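Local structure of putative adenosine kinase (Schistosoma mansoni, 3VAS) at residues 139-144 / 150-155. The protein probably phosphorylates adenosine to AMP at the expense of ATP, as an adenosine kinase of the ribokinase-like pfkB family. Numbering follows the deposited sequence.
With ADN (adenosine), chain C.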
loop_
_atom_site.group_PDB
_atom_site.type_symbol
_atom_site.label_atom_id
_atom_site.label_comp_id
_atom_site.label_asym_id
_atom_site.label_seq_id
_atom_site.Cartn_x
_atom_site.Cartn_y
_atom_site.Cartn_z
ATOM N N GLY A 139 1.169 3.776 -15.690
ATOM C CA GLY A 139 2.092 4.441 -14.790
ATOM C C GLY A 139 3.324 3.606 -14.480
ATOM O O GLY A 139 3.329 2.388 -14.665
ATOM N N LYS A 140 4.371 4.266 -14.003
ATOM C CA LYS A 140 5.634 3.602 -13.727
ATOM C C LYS A 140 6.331 4.236 -12.527
ATOM O O LYS A 140 6.136 5.423 -12.236
ATOM C CB LYS A 140 6.543 3.680 -14.954
ATOM C CG LYS A 140 6.683 5.091 -15.504
ATOM C CD LYS A 140 7.512 5.126 -16.780
ATOM C CE LYS A 140 7.461 6.502 -17.426
ATOM N NZ LYS A 140 8.227 6.543 -18.707
ATOM N N VAL A 141 7.145 3.440 -11.840
ATOM C CA VAL A 141 7.929 3.926 -10.713
ATOM C C VAL A 141 9.409 3.688 -10.980
ATOM O O VAL A 141 9.828 2.564 -11.243
ATOM C CB VAL A 141 7.547 3.215 -9.396
ATOM C CG1 VAL A 141 8.320 3.817 -8.224
ATOM C CG2 VAL A 141 6.045 3.304 -9.149
ATOM N N ALA A 142 10.205 4.747 -10.940
ATOM C CA ALA A 142 11.641 4.567 -11.000
ATOM C C ALA A 142 12.090 4.231 -9.591
ATOM O O ALA A 142 11.962 5.056 -8.685
ATOM C CB ALA A 142 12.329 5.824 -11.500
ATOM N N VAL A 143 12.581 3.009 -9.397
ATOM C CA VAL A 143 13.063 2.591 -8.084
ATOM C C VAL A 143 14.586 2.576 -8.095
ATOM O O VAL A 143 15.207 1.684 -8.672
ATOM C CB VAL A 143 12.509 1.214 -7.680
ATOM C CG1 VAL A 143 12.909 0.872 -6.246
ATOM C CG2 VAL A 143 10.994 1.193 -7.830
ATOM N N LEU A 144 15.179 3.581 -7.465
ATOM C CA LEU A 144 16.624 3.771 -7.511
ATOM C C LEU A 144 17.312 3.091 -6.332
ATOM O O LEU A 144 17.158 3.508 -5.186
ATOM C CB LEU A 144 16.959 5.261 -7.541
ATOM C CG LEU A 144 17.053 5.917 -8.921
ATOM C CD1 LEU A 144 15.793 5.704 -9.751
ATOM C CD2 LEU A 144 17.358 7.399 -8.778
ATOM N N ARG A 150 17.860 4.173 -1.049
ATOM C CA ARG A 150 16.827 3.698 -1.961
ATOM C C ARG A 150 15.739 4.771 -2.046
ATOM O O ARG A 150 15.388 5.400 -1.043
ATOM C CB ARG A 150 16.265 2.333 -1.539
ATOM C CG ARG A 150 15.189 2.375 -0.467
ATOM C CD ARG A 150 13.987 1.524 -0.861
ATOM N NE ARG A 150 12.907 1.597 0.124
ATOM C CZ ARG A 150 11.971 2.543 0.144
ATOM N NH1 ARG A 150 11.978 3.512 -0.766
ATOM N NH2 ARG A 150 11.029 2.526 1.078
ATOM N N SER A 151 15.227 4.999 -3.251
ATOM C CA SER A 151 14.328 6.117 -3.478
ATOM C C SER A 151 13.452 5.871 -4.702
ATOM O O SER A 151 13.894 5.272 -5.687
ATOM C CB SER A 151 15.140 7.407 -3.648
ATOM O OG SER A 151 14.357 8.557 -3.378
ATOM N N MET A 152 12.213 6.346 -4.639
ATOM C CA MET A 152 11.259 6.143 -5.725
ATOM C C MET A 152 10.759 7.447 -6.337
ATOM O O MET A 152 10.446 8.401 -5.624
ATOM C CB MET A 152 10.064 5.321 -5.238
ATOM C CG MET A 152 10.391 3.860 -4.988
ATOM S SD MET A 152 8.969 2.945 -4.376
ATOM C CE MET A 152 8.692 3.749 -2.800
ATOM N N VAL A 153 10.681 7.473 -7.665
ATOM C CA VAL A 153 10.036 8.568 -8.381
ATOM C C VAL A 153 8.900 8.004 -9.228
ATOM O O VAL A 153 9.128 7.227 -10.157
ATOM C CB VAL A 153 11.024 9.344 -9.270
ATOM C CG1 VAL A 153 10.336 10.565 -9.892
ATOM C CG2 VAL A 153 12.241 9.768 -8.459
ATOM N N THR A 154 7.675 8.399 -8.899
ATOM C CA THR A 154 6.493 7.807 -9.504
ATOM C C THR A 154 5.838 8.691 -10.560
ATOM O O THR A 154 5.530 9.853 -10.303
ATOM C CB THR A 154 5.440 7.486 -8.433
ATOM O OG1 THR A 154 5.992 6.552 -7.500
ATOM C CG2 THR A 154 4.193 6.890 -9.067
ATOM N N TYR A 155 5.642 8.129 -11.748
ATOM C CA TYR A 155 4.833 8.763 -12.785
ATOM C C TYR A 155 3.512 8.006 -12.875
ATOM O O TYR A 155 3.458 6.896 -13.402
ATOM C CB TYR A 155 5.547 8.740 -14.140
ATOM C CG TYR A 155 4.784 9.477 -15.225
ATOM C CD1 TYR A 155 4.739 10.866 -15.244
ATOM C CD2 TYR A 155 4.098 8.786 -16.218
ATOM C CE1 TYR A 155 4.036 11.549 -16.218
ATOM C CE2 TYR A 155 3.389 9.465 -17.203
ATOM C CZ TYR A 155 3.366 10.846 -17.196
ATOM O OH TYR A 155 2.671 11.536 -18.165
HETATM O "O5'" ADN C . 5.772 0.046 -1.329
HETATM C "C5'" ADN C . 6.547 -0.030 -2.524
HETATM C "C4'" ADN C . 5.674 0.068 -3.751
HETATM O "O4'" ADN C . 5.033 1.352 -3.790
HETATM C "C3'" ADN C . 6.381 -0.081 -5.103
HETATM O "O3'" ADN C . 6.054 -1.347 -5.678
HETATM C "C2'" ADN C . 5.779 1.046 -5.974
HETATM O "O2'" ADN C . 5.305 0.625 -7.234
HETATM C "C1'" ADN C . 4.639 1.584 -5.108
HETATM N N9 ADN C . 4.355 3.007 -5.292
HETATM C C8 ADN C . 5.234 3.990 -5.360
HETATM N N7 ADN C . 4.484 5.237 -5.583
HETATM C C5 ADN C . 3.095 4.913 -5.647
HETATM C C6 ADN C . 1.962 5.696 -5.842
HETATM N N6 ADN C . 2.094 7.116 -6.027
HETATM N N1 ADN C . 0.708 5.099 -5.866
HETATM C C2 ADN C . 0.577 3.745 -5.691
HETATM N N3 ADN C . 1.692 2.973 -5.496
HETATM C C4 ADN C . 2.969 3.589 -5.480
#
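Val141 and Thr154 face each other as a non-hydrogen-bonded pair in the antiparallel hairpin, and both reach adenosine. With chi1 at -61°, Thr154 sets OG1 beside its own backbone N and 2.8 Å from N7 of the adenine, obliquely off the ring plane; its methyl CG2, anti to that N, approaches the exocyclic N6 at 3.7 Å. Both methyls of Val141 touch Thr154 OG1, CG2 at 3.6 Å. CG2 also lies 3.4 Å from the ribose O2', while CG1 meets Met152 CB at 3.8 Å. In Met152, CG anti to the carbonyl carbon (chi1 -72°) and an extended chi2 (178°) bring SD to 4.0 Å from adenosine C8. Val143 runs alongside Met152, CG2 to CG at 3.9 Å. Six backbone hydrogen bonds, two each in the pairs Lys140–Tyr155, Ala142–Val153 and Leu144–Ser151, tie the strands. Side chains of these pairs occupy the other face, where Tyr67 of helix 65-70 touches Lys140, Ala142 and Tyr155. Asp36 on neighbouring strand 27-40 hydrogen-bonds adenosine. Val141 and Thr154 line the adenosine pocket, consistent with the hairpin belonging to the substrate-covering lid of ribokinase-like enzymes. Val141 and Met152 thus lay apolar surface beside O2' and C8, and the Thr154 hydroxyl makes a polar contact at N7, close enough for a hydrogen bond but tilted from the ring plane.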